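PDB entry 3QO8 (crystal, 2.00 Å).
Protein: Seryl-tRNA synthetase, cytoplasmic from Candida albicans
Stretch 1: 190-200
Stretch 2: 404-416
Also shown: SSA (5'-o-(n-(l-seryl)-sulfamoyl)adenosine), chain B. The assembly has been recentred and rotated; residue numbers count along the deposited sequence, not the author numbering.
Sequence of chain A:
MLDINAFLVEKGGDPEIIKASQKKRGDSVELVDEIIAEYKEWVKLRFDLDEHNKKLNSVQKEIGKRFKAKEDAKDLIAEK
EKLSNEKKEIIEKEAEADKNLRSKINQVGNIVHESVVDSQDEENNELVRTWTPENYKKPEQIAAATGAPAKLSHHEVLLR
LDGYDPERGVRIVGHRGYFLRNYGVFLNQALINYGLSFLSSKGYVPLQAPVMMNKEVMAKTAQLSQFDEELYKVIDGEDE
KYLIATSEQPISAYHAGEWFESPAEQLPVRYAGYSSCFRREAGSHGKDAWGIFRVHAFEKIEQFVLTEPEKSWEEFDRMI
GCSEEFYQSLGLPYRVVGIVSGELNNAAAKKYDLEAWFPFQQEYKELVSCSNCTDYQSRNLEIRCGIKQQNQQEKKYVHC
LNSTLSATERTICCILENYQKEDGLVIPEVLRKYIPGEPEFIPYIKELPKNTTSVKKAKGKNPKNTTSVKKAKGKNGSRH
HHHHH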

# COMPACT_ATOMS: atom_id res chain seq x y z
N ALA A 190 3.07 -10.30 14.26
CA ALA A 190 2.58 -10.67 15.58
C ALA A 190 1.62 -9.60 16.09
O ALA A 190 0.54 -9.91 16.57
CB ALA A 190 3.76 -10.88 16.58
N LEU A 191 2.03 -8.34 16.01
CA LEU A 191 1.16 -7.25 16.49
C LEU A 191 -0.13 -7.14 15.69
O LEU A 191 -1.21 -6.92 16.25
CB LEU A 191 1.90 -5.91 16.48
CG LEU A 191 2.86 -5.78 17.67
CD1 LEU A 191 3.84 -4.68 17.42
CD2 LEU A 191 2.05 -5.53 18.95
N ILE A 192 -0.03 -7.29 14.37
CA ILE A 192 -1.22 -7.25 13.54
C ILE A 192 -2.21 -8.36 13.95
O ILE A 192 -3.40 -8.11 14.15
CB ILE A 192 -0.85 -7.41 12.06
CG1 ILE A 192 -0.11 -6.17 11.55
CG2 ILE A 192 -2.10 -7.67 11.23
CD1 ILE A 192 0.65 -6.40 10.24
N ASN A 193 -1.71 -9.58 14.08
CA ASN A 193 -2.59 -10.72 14.41
C ASN A 193 -3.08 -10.75 15.85
O ASN A 193 -4.23 -11.10 16.14
CB ASN A 193 -1.91 -12.03 14.03
CG ASN A 193 -1.79 -12.19 12.53
OD1 ASN A 193 -2.76 -11.99 11.81
ND2 ASN A 193 -0.61 -12.51 12.06
N TYR A 194 -2.20 -10.38 16.77
CA TYR A 194 -2.62 -10.25 18.16
C TYR A 194 -3.71 -9.18 18.28
O TYR A 194 -4.77 -9.41 18.88
CB TYR A 194 -1.43 -9.96 19.09
CG TYR A 194 -1.86 -9.69 20.52
CD1 TYR A 194 -2.77 -10.53 21.16
CD2 TYR A 194 -1.39 -8.58 21.21
CE1 TYR A 194 -3.18 -10.29 22.46
CE2 TYR A 194 -1.79 -8.33 22.52
CZ TYR A 194 -2.69 -9.19 23.13
OH TYR A 194 -3.10 -8.95 24.42
N GLY A 195 -3.48 -8.03 17.66
CA GLY A 195 -4.45 -6.95 17.65
C GLY A 195 -5.81 -7.35 17.10
O GLY A 195 -6.85 -7.00 17.68
N LEU A 196 -5.82 -8.07 15.97
CA LEU A 196 -7.08 -8.55 15.39
C LEU A 196 -7.77 -9.54 16.33
O LEU A 196 -8.98 -9.49 16.54
CB LEU A 196 -6.84 -9.21 14.03
CG LEU A 196 -6.49 -8.25 12.90
CD1 LEU A 196 -6.08 -9.00 11.62
CD2 LEU A 196 -7.67 -7.33 12.62
N SER A 197 -6.98 -10.46 16.89
CA SER A 197 -7.53 -11.49 17.76
C SER A 197 -8.09 -10.85 19.02
O SER A 197 -9.18 -11.20 19.49
CB SER A 197 -6.45 -12.51 18.14
OG SER A 197 -6.98 -13.52 18.97
N PHE A 198 -7.32 -9.89 19.55
CA PHE A 198 -7.69 -9.15 20.76
C PHE A 198 -9.04 -8.45 20.58
O PHE A 198 -9.93 -8.57 21.42
CB PHE A 198 -6.59 -8.13 21.08
CG PHE A 198 -6.84 -7.31 22.32
CD1 PHE A 198 -6.45 -7.77 23.57
CD2 PHE A 198 -7.43 -6.06 22.22
CE1 PHE A 198 -6.67 -7.01 24.71
CE2 PHE A 198 -7.65 -5.28 23.36
CZ PHE A 198 -7.26 -5.76 24.61
N LEU A 199 -9.19 -7.71 19.48
CA LEU A 199 -10.44 -6.98 19.26
C LEU A 199 -11.58 -7.92 18.87
O LEU A 199 -12.73 -7.70 19.25
CB LEU A 199 -10.25 -5.90 18.20
CG LEU A 199 -9.42 -4.67 18.60
CD1 LEU A 199 -9.32 -3.70 17.42
CD2 LEU A 199 -10.00 -3.97 19.84
N SER A 200 -11.25 -8.96 18.11
CA SER A 200 -12.27 -9.93 17.70
C SER A 200 -12.90 -10.59 18.94
O SER A 200 -14.11 -10.85 18.98
CB SER A 200 -11.66 -10.97 16.74
OG SER A 200 -12.48 -12.11 16.65
N10 SSA B . -7.62 7.00 12.84
CA SSA B . -6.96 7.71 13.94
CB SSA B . -6.83 6.79 15.15
OG SSA B . -5.86 5.75 14.89
C9 SSA B . -5.61 8.20 13.51
O9 SSA B . -5.14 7.90 12.42
N8 SSA B . -4.95 8.96 14.38
S1 SSA B . -3.40 9.31 14.24
O1S SSA B . -3.12 10.21 13.16
O2S SSA B . -2.95 9.88 15.47
O5' SSA B . -2.59 8.01 14.03
C5' SSA B . -2.74 6.91 14.92
C4' SSA B . -1.35 6.41 15.32
O4' SSA B . -0.56 5.98 14.21
C3' SSA B . -0.50 7.45 16.01
O3' SSA B . -0.91 7.60 17.38
C2' SSA B . 0.89 6.83 15.86
O2' SSA B . 1.08 5.78 16.83
C1' SSA B . 0.83 6.17 14.48
N9 SSA B . 1.41 7.06 13.46
C8 SSA B . 0.90 8.23 13.02
N7 SSA B . 1.74 8.74 12.09
C5 SSA B . 2.77 7.88 11.96
C6 SSA B . 3.90 7.87 11.17
N6 SSA B . 4.12 8.90 10.33
N1 SSA B . 4.77 6.84 11.27
C2 SSA B . 4.53 5.83 12.11
N3 SSA B . 3.44 5.81 12.88
C4 SSA B . 2.56 6.83 12.83
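Stretch 2 (404-416) TLSATERTICCIL

Stretch 1 is helical throughout, part of a helix that begins earlier in the chain. Stretch 2 meets it in two forms. Residues 406-407 are strand, the chain turns a corner at Leu405, and from Thr408 a helix runs through Leu416 and onward, with Ala407 at its N-cap position. The two helices cross steeply: their N-to-C directions make an angle of 105°, and their axes come within 10.2 Å. Such a crossing cannot sustain a long seam of repeating contacts, and the 399 Å² buried here, both sides summed, gathers around two leucines, one from each stretch.

Along stretch 1, Ala190 makes no contact, and the interface opens with Leu191. Its CA lies 6.1 Å from the CA of Thr408, the first residue of the second helix, so the backbones are close where that helix begins. Leu191 points toward stretch 2 in the m,t rotamer and acts as a knob in a hole formed by Thr408, Thr411, Ile412 and Ile415, a set that follows the i, i+3, i+4, i+7 spacing of one helical face. Its CD1 reaches the floor and walls of this hole: 3.6 Å from Thr408 O, 3.8 Å from Thr411 CG2, 3.6 Å from Ile412 CG1 and 4.2 Å from Ile415 CD1. Ile412 sets off sideways from its CA, but the end of its side chain comes nearer.

Both threonines turn methyls to the leucine, and their hydroxyls are hydrogen-bonded: that of Thr411 within stretch 2, that of Thr408 to a residue just outside it. Thr411 OG1 accepts a hydrogen bond from Ser406 OG at 2.8 Å and donates one to Ala407 O at 3.0 Å, tying the strand to the first turn of the helix. Thr408, with chi1 in p, offers its CG2 to Leu191 CB at 3.8 Å.

Ile192, directed sideways, widens the same patch, its CG1 lying 3.8 Å from Thr408 CG2. Asn193 and Tyr194 make no contact with stretch 2.

One turn beyond Leu191 comes Gly195, whose CA is 7.0 Å from that of Ser406. An ideal CB on Gly195 would point toward stretch 2 and lie a tight 3.4 Å from Leu405 CD2, but its clash would be with Leu191 O, 3.0 Å away in its own helix. As it stands, Leu405 CD2 lies 3.6 Å from Gly195 O.

Leu196 points away and Ser197 is out of reach, so the contact resumes at Phe198, where CE2 lies 4.2 Å from Leu405 CD1, the methyl approaching the ring obliquely. Leu199 then brings its CG to 3.8 Å from Leu405 CD2, and Ser200 falls outside the contact. Leu405 thus touches Gly195, Phe198 and Leu199 from the corner of its chain.

The rule is economical: no hydrogen bond crosses the interface. Packing joins the stretches, while the hydroxyls of Ser406 and Thr411 are hydrogen-bonded within stretch 2.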

# COMPACT_ATOMS: atom_id res chain seq x y z
N THR A 404 -6.90 4.39 17.66
CA THR A 404 -5.82 3.47 17.39
C THR A 404 -5.94 2.29 18.36
O THR A 404 -6.22 2.49 19.53
CB THR A 404 -4.46 4.12 17.65
OG1 THR A 404 -4.44 5.43 17.05
CG2 THR A 404 -3.34 3.25 17.10
N LEU A 405 -5.74 1.07 17.87
CA LEU A 405 -5.40 -0.00 18.79
C LEU A 405 -3.87 -0.11 18.80
O LEU A 405 -3.24 0.14 19.82
CB LEU A 405 -6.03 -1.35 18.42
CG LEU A 405 -5.62 -2.42 19.46
CD1 LEU A 405 -6.41 -2.25 20.77
CD2 LEU A 405 -5.75 -3.83 18.94
N SER A 406 -3.28 -0.46 17.66
CA SER A 406 -1.82 -0.46 17.55
C SER A 406 -1.35 -0.04 16.17
O SER A 406 -1.67 -0.68 15.18
CB SER A 406 -1.23 -1.83 17.89
OG SER A 406 0.19 -1.83 17.72
N ALA A 407 -0.60 1.06 16.12
CA ALA A 407 0.21 1.38 14.95
C ALA A 407 1.45 0.52 15.12
O ALA A 407 2.25 0.74 16.03
CB ALA A 407 0.56 2.85 14.94
N THR A 408 1.61 -0.49 14.28
CA THR A 408 2.48 -1.60 14.66
C THR A 408 3.98 -1.26 14.67
O THR A 408 4.71 -1.66 15.59
CB THR A 408 2.20 -2.88 13.82
OG1 THR A 408 2.43 -2.59 12.43
CG2 THR A 408 0.72 -3.32 13.98
N GLU A 409 4.46 -0.57 13.65
CA GLU A 409 5.89 -0.23 13.62
C GLU A 409 6.25 0.65 14.83
O GLU A 409 7.28 0.44 15.48
CB GLU A 409 6.28 0.47 12.31
CG GLU A 409 6.55 -0.52 11.12
CD GLU A 409 5.29 -0.95 10.37
OE1 GLU A 409 4.18 -0.51 10.73
OE2 GLU A 409 5.40 -1.75 9.41
N ARG A 410 5.40 1.63 15.15
CA ARG A 410 5.69 2.49 16.31
C ARG A 410 5.57 1.72 17.63
O ARG A 410 6.35 1.92 18.57
CB ARG A 410 4.84 3.76 16.34
CG ARG A 410 5.27 4.71 17.47
CD ARG A 410 4.51 6.04 17.46
NE ARG A 410 4.85 6.83 16.28
CZ ARG A 410 4.45 8.08 16.09
NH1 ARG A 410 3.72 8.69 17.02
NH2 ARG A 410 4.81 8.71 14.98
N THR A 411 4.59 0.82 17.70
CA THR A 411 4.47 -0.05 18.86
C THR A 411 5.71 -0.94 19.01
O THR A 411 6.16 -1.19 20.11
CB THR A 411 3.19 -0.91 18.80
OG1 THR A 411 2.06 -0.04 18.90
CG2 THR A 411 3.15 -1.91 19.95
N ILE A 412 6.26 -1.42 17.90
CA ILE A 412 7.51 -2.17 17.96
C ILE A 412 8.60 -1.32 18.59
O ILE A 412 9.36 -1.79 19.44
CB ILE A 412 7.97 -2.65 16.57
CG1 ILE A 412 7.09 -3.83 16.11
CG2 ILE A 412 9.46 -3.06 16.63
CD1 ILE A 412 7.29 -4.25 14.62
N CYS A 413 8.68 -0.05 18.20
CA CYS A 413 9.70 0.83 18.80
C CYS A 413 9.61 0.87 20.33
O CYS A 413 10.62 0.83 21.02
CB CYS A 413 9.58 2.25 18.24
SG CYS A 413 9.92 2.35 16.47
N CYS A 414 8.39 0.92 20.85
CA CYS A 414 8.20 0.96 22.31
C CYS A 414 8.62 -0.36 22.97
O CYS A 414 9.27 -0.38 24.04
CB CYS A 414 6.75 1.26 22.65
SG CYS A 414 6.49 1.59 24.40
N ILE A 415 8.23 -1.46 22.34
CA ILE A 415 8.65 -2.78 22.78
C ILE A 415 10.17 -2.89 22.81
O ILE A 415 10.75 -3.37 23.79
CB ILE A 415 8.05 -3.88 21.86
CG1 ILE A 415 6.53 -3.98 22.11
CG2 ILE A 415 8.76 -5.22 22.10
CD1 ILE A 415 5.78 -4.80 21.10
N LEU A 416 10.81 -2.48 21.73
CA LEU A 416 12.27 -2.57 21.65
C LEU A 416 12.94 -1.88 22.84
O LEU A 416 13.86 -2.44 23.45
CB LEU A 416 12.78 -1.96 20.35
CG LEU A 416 12.36 -2.69 19.07
CD1 LEU A 416 12.80 -1.94 17.84
CD2 LEU A 416 12.91 -4.11 19.03